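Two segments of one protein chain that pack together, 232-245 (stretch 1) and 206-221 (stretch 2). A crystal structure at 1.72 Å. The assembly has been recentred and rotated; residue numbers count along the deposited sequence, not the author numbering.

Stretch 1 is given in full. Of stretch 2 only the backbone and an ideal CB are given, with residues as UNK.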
# COMPACT_ATOMS: atom_id res chain seq x y z
N PRO A 232 1.15 7.08 11.00
CA PRO A 232 0.76 6.39 9.77
C PRO A 232 1.09 7.24 8.55
O PRO A 232 0.23 7.55 7.73
CB PRO A 232 -0.75 6.23 9.93
CG PRO A 232 -1.16 7.44 10.73
CD PRO A 232 -0.00 7.68 11.70
N THR A 233 2.35 7.65 8.46
CA THR A 233 2.87 8.40 7.32
C THR A 233 4.36 8.15 7.27
O THR A 233 5.01 8.20 8.32
CB THR A 233 2.60 9.91 7.45
OG1 THR A 233 3.70 10.64 6.89
CG2 THR A 233 2.45 10.31 8.90
N THR A 234 4.91 7.88 6.09
CA THR A 234 6.33 7.58 6.00
C THR A 234 7.19 8.77 6.41
O THR A 234 8.24 8.60 7.04
CB THR A 234 6.74 7.06 4.61
OG1 THR A 234 6.63 8.12 3.65
CG2 THR A 234 5.84 5.90 4.21
N VAL A 235 6.73 9.97 6.08
CA VAL A 235 7.44 11.18 6.47
C VAL A 235 7.40 11.33 7.98
O VAL A 235 8.42 11.64 8.61
CB VAL A 235 6.82 12.45 5.83
CG1 VAL A 235 7.44 13.71 6.41
CG2 VAL A 235 6.99 12.42 4.32
N GLY A 236 6.23 11.09 8.55
CA GLY A 236 5.99 11.33 9.96
C GLY A 236 6.77 10.38 10.85
O GLY A 236 7.37 10.80 11.84
N ILE A 237 6.76 9.10 10.52
CA ILE A 237 7.43 8.13 11.37
C ILE A 237 8.94 8.34 11.34
O ILE A 237 9.63 8.23 12.37
CB ILE A 237 7.02 6.68 10.98
CG1 ILE A 237 7.54 5.68 12.00
CG2 ILE A 237 7.50 6.34 9.58
CD1 ILE A 237 7.19 4.25 11.64
N ALA A 238 9.46 8.72 10.17
CA ALA A 238 10.89 9.00 10.04
C ALA A 238 11.31 10.23 10.85
O ALA A 238 12.39 10.26 11.45
CB ALA A 238 11.28 9.18 8.57
N ALA A 239 10.46 11.25 10.86
CA ALA A 239 10.76 12.47 11.59
C ALA A 239 10.64 12.24 13.10
O ALA A 239 11.46 12.74 13.87
CB ALA A 239 9.85 13.59 11.15
N ALA A 240 9.63 11.48 13.51
CA ALA A 240 9.48 11.17 14.93
C ALA A 240 10.65 10.34 15.44
O ALA A 240 11.17 10.58 16.52
CB ALA A 240 8.16 10.46 15.20
N SER A 241 11.06 9.35 14.64
CA SER A 241 12.18 8.50 14.99
C SER A 241 13.46 9.30 15.10
O SER A 241 14.26 9.11 16.02
CB SER A 241 12.36 7.40 13.95
OG SER A 241 11.17 6.65 13.82
N ARG A 242 13.64 10.22 14.16
CA ARG A 242 14.83 11.06 14.17
C ARG A 242 14.86 11.92 15.42
O ARG A 242 15.92 12.12 16.01
CB ARG A 242 14.93 11.92 12.91
CG ARG A 242 16.27 12.65 12.78
CD ARG A 242 16.40 13.37 11.46
NE ARG A 242 15.51 14.53 11.37
CZ ARG A 242 14.39 14.55 10.66
NH1 ARG A 242 13.65 15.65 10.64
NH2 ARG A 242 14.01 13.49 9.97
N TYR A 243 13.71 12.43 15.83
CA TYR A 243 13.66 13.20 17.07
C TYR A 243 13.97 12.31 18.27
O TYR A 243 14.82 12.64 19.09
CB TYR A 243 12.32 13.89 17.30
CG TYR A 243 12.27 14.47 18.70
CD1 TYR A 243 13.03 15.56 19.03
CD2 TYR A 243 11.49 13.89 19.69
CE1 TYR A 243 13.02 16.09 20.31
CE2 TYR A 243 11.47 14.41 20.98
CZ TYR A 243 12.23 15.51 21.28
OH TYR A 243 12.22 16.05 22.55
N VAL A 244 13.24 11.21 18.39
CA VAL A 244 13.41 10.32 19.54
C VAL A 244 14.84 9.77 19.64
O VAL A 244 15.41 9.70 20.73
CB VAL A 244 12.35 9.19 19.54
CG1 VAL A 244 12.68 8.14 20.58
CG2 VAL A 244 10.97 9.79 19.80
N SER A 245 15.44 9.44 18.49
CA SER A 245 16.79 8.90 18.45
C SER A 245 17.82 9.84 19.07
O SER A 245 18.79 9.40 19.69
CB SER A 245 17.18 8.58 17.00
OG SER A 245 18.44 7.93 16.94
N UNK A 206 1.62 17.02 8.58
CA UNK A 206 1.39 17.49 7.20
C UNK A 206 2.32 16.88 6.15
O UNK A 206 2.58 17.51 5.12
CB UNK A 206 1.54 19.01 7.16
N UNK A 207 2.80 15.67 6.40
CA UNK A 207 3.77 15.01 5.51
C UNK A 207 5.00 15.88 5.23
O UNK A 207 5.64 15.76 4.19
CB UNK A 207 3.09 14.64 4.19
N UNK A 208 5.31 16.76 6.18
CA UNK A 208 6.48 17.62 6.12
C UNK A 208 7.49 17.19 7.18
O UNK A 208 7.16 17.08 8.36
CB UNK A 208 6.09 19.09 6.31
N UNK A 209 8.73 16.95 6.74
CA UNK A 209 9.81 16.44 7.60
C UNK A 209 9.99 17.27 8.87
O UNK A 209 9.92 16.75 9.98
CB UNK A 209 11.13 16.41 6.82
N UNK A 210 10.20 18.57 8.68
CA UNK A 210 10.44 19.49 9.79
C UNK A 210 9.25 19.67 10.73
O UNK A 210 9.41 19.73 11.96
CB UNK A 210 10.84 20.86 9.23
N UNK A 211 8.05 19.78 10.17
CA UNK A 211 6.87 19.94 11.00
C UNK A 211 6.60 18.65 11.77
O UNK A 211 6.25 18.68 12.95
CB UNK A 211 5.66 20.33 10.15
N UNK A 212 6.79 17.51 11.12
CA UNK A 212 6.56 16.22 11.76
C UNK A 212 7.54 16.06 12.94
O UNK A 212 7.17 15.58 14.01
CB UNK A 212 6.72 15.08 10.75
N UNK A 213 8.77 16.51 12.72
CA UNK A 213 9.79 16.49 13.76
C UNK A 213 9.35 17.32 14.97
O UNK A 213 9.36 16.84 16.11
CB UNK A 213 11.12 17.01 13.21
N UNK A 214 8.96 18.56 14.73
CA UNK A 214 8.52 19.45 15.80
C UNK A 214 7.23 18.96 16.48
O UNK A 214 7.07 19.09 17.69
CB UNK A 214 8.31 20.86 15.24
N UNK A 215 6.31 18.39 15.70
CA UNK A 215 5.08 17.87 16.30
C UNK A 215 5.36 16.65 17.19
O UNK A 215 4.67 16.45 18.20
CB UNK A 215 4.08 17.50 15.21
N UNK A 216 6.35 15.85 16.82
CA UNK A 216 6.74 14.70 17.65
C UNK A 216 7.30 15.18 18.98
O UNK A 216 6.98 14.65 20.05
CB UNK A 216 7.77 13.83 16.93
N UNK A 217 8.15 16.20 18.90
CA UNK A 217 8.71 16.85 20.07
C UNK A 217 7.59 17.38 20.95
O UNK A 217 7.61 17.22 22.17
CB UNK A 217 9.66 17.98 19.66
N UNK A 218 6.60 18.00 20.32
CA UNK A 218 5.48 18.58 21.05
C UNK A 218 4.67 17.54 21.79
O UNK A 218 4.22 17.78 22.91
CB UNK A 218 4.57 19.35 20.09
N UNK A 219 4.47 16.38 21.18
CA UNK A 219 3.70 15.31 21.82
C UNK A 219 4.39 14.84 23.09
O UNK A 219 3.76 14.67 24.14
CB UNK A 219 3.51 14.13 20.86
N UNK A 220 5.69 14.64 22.99
CA UNK A 220 6.45 14.11 24.11
C UNK A 220 6.56 15.07 25.28
O UNK A 220 6.64 14.65 26.44
CB UNK A 220 7.85 13.72 23.64
N UNK A 221 6.58 16.36 24.99
CA UNK A 221 6.63 17.38 26.04
C UNK A 221 5.27 17.54 26.70
O UNK A 221 5.18 17.76 27.91
CB UNK A 221 7.10 18.72 25.47

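Two helices cross at 54°, their axes 7.7 Å apart at closest, a spacing that asks for small residues where the backbones meet.

Position 206 has positive phi, which glycine or asparagine tolerates best, and its CB points away from stretch 1; it is Asn206. Position 207 also has positive phi. Its CB points sideways, 4.9 Å from Thr233 OG1, a possible donor to a short acceptor: aspartate or asparagine would suit. It is Asp207, whose OD1 accepts from Thr233 OG1 at 2.7 Å. The same Thr233 OG1 accepts from Gly236 N at 3.1 Å, so one hydroxyl caps its own helix and ties the neighbouring loop.

Position 208 points away, just before the helix, where serine, threonine, aspartate or asparagine could cap. Asp208 does so, its OD2 accepting from the backbone N of position 211 at 3.1 Å.

At 209 the ideal CB lies 4.6 Å from Arg242 NH1, so an acid is the obvious choice, though a polar amide could also serve. Asp209 OD1 forms a salt bridge with Arg242 NH2 at 3.0 Å; water 2 links the same OD1 to Val235 O.

Positions 210 and 211 find no partner in stretch 1, and polar chains fit: Gln210 and Lys211.

Position 212 points toward stretch 1, its ideal CB a tight 3.5 Å from Ala239 CB and 3.9 Å from Gly236 CA. Alanine, serine or glycine would fit. Ser212 packs there and turns its OG back to Asp208 O, 2.8 Å away, so the hydroxyl is satisfied within its own stretch.

At 213 the CB points sideways, near Ala239 and Arg242; a long apolar or aromatic chain could cover that surface. Phe213 offers its ring face to Tyr243 CB, 4.0 Å from the ring centroid, and to the Tyr243 ring edge, the planes at 88°.

At 214 and 215 stretch 1 sets no demand, so many side chains would do; they are Thr214 and Glu215. Position 216 points toward stretch 1, its ideal CB 3.7 Å from Ala240 CA, so a small residue is favoured. Ala216 CB meets Ala240 CB at 3.8 Å.

At 217 the CA sits over the Tyr243 ring, 4.0 Å from its centroid, and a flexible chain can run along the ring. Gln217 CG reaches Tyr243 CE1 at 3.5 Å.

Position 218 points away with room for a CB, so stretch 1 does not require glycine, and 219 is out of reach; they are Gly218 and Leu219. Position 220 points toward stretch 1 near Tyr243, inviting leucine, isoleucine or methionine; Leu220 CD1 lies 3.6 Å from Tyr243 CE2 and 3.8 Å from Val244 CG2. At 221 the CB points sideways into open space, so many side chains would do; it is Gln221.

Stretch 2 206-221: NDDDQKSFTEAQGLLQ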
# COMPACT_ATOMS: atom_id res chain seq x y z
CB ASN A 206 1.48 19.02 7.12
CG ASN A 206 0.34 19.73 7.84
OD1 ASN A 206 -0.24 19.21 8.79
ND2 ASN A 206 0.01 20.93 7.38
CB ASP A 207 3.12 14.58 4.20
CG ASP A 207 2.42 13.26 4.31
OD1 ASP A 207 2.67 12.54 5.30
OD2 ASP A 207 1.62 12.92 3.40
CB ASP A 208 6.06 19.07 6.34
CG ASP A 208 7.25 20.02 6.37
OD1 ASP A 208 8.05 20.00 5.41
OD2 ASP A 208 7.38 20.77 7.35
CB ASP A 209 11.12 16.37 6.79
CG ASP A 209 12.19 15.51 7.45
OD1 ASP A 209 11.86 14.53 8.15
OD2 ASP A 209 13.39 15.81 7.25
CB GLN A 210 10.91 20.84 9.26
CG GLN A 210 12.40 21.06 9.35
CD GLN A 210 12.84 21.42 10.76
OE1 GLN A 210 13.02 20.54 11.61
NE2 GLN A 210 13.01 22.71 11.02
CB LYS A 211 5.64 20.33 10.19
CG LYS A 211 4.59 21.04 11.03
CD LYS A 211 3.19 20.95 10.43
CE LYS A 211 2.18 21.62 11.35
NZ LYS A 211 0.76 21.44 10.92
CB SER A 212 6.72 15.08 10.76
OG SER A 212 5.69 15.14 9.78
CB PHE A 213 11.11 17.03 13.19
CG PHE A 213 12.24 17.04 14.17
CD1 PHE A 213 12.40 18.09 15.05
CD2 PHE A 213 13.17 16.01 14.19
CE1 PHE A 213 13.45 18.11 15.96
CE2 PHE A 213 14.23 16.02 15.08
CZ PHE A 213 14.36 17.07 15.97
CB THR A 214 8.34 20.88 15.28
OG1 THR A 214 9.60 21.36 14.80
CG2 THR A 214 7.87 21.80 16.39
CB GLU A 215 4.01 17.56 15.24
CG GLU A 215 3.42 18.80 14.58
CD GLU A 215 2.64 19.68 15.55
OE1 GLU A 215 1.92 19.13 16.42
OE2 GLU A 215 2.73 20.92 15.44
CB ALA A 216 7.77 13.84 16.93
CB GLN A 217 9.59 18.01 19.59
CG GLN A 217 10.55 18.59 20.59
CD GLN A 217 11.51 19.56 19.91
OE1 GLN A 217 11.14 20.23 18.94
NE2 GLN A 217 12.74 19.62 20.40
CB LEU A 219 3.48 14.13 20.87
CG LEU A 219 2.45 14.32 19.74
CD1 LEU A 219 2.50 13.15 18.76
CD2 LEU A 219 1.05 14.47 20.33
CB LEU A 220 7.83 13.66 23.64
CG LEU A 220 7.71 12.38 22.82
CD1 LEU A 220 9.01 12.04 22.11
CD2 LEU A 220 7.30 11.25 23.75
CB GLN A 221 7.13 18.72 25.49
CG GLN A 221 8.61 18.73 25.12
CD GLN A 221 9.07 20.06 24.55
OE1 GLN A 221 8.35 21.06 24.61
NE2 GLN A 221 10.27 20.08 23.97
O HOH W 1 4.58 10.38 3.96
O HOH W 2 10.69 12.51 7.28
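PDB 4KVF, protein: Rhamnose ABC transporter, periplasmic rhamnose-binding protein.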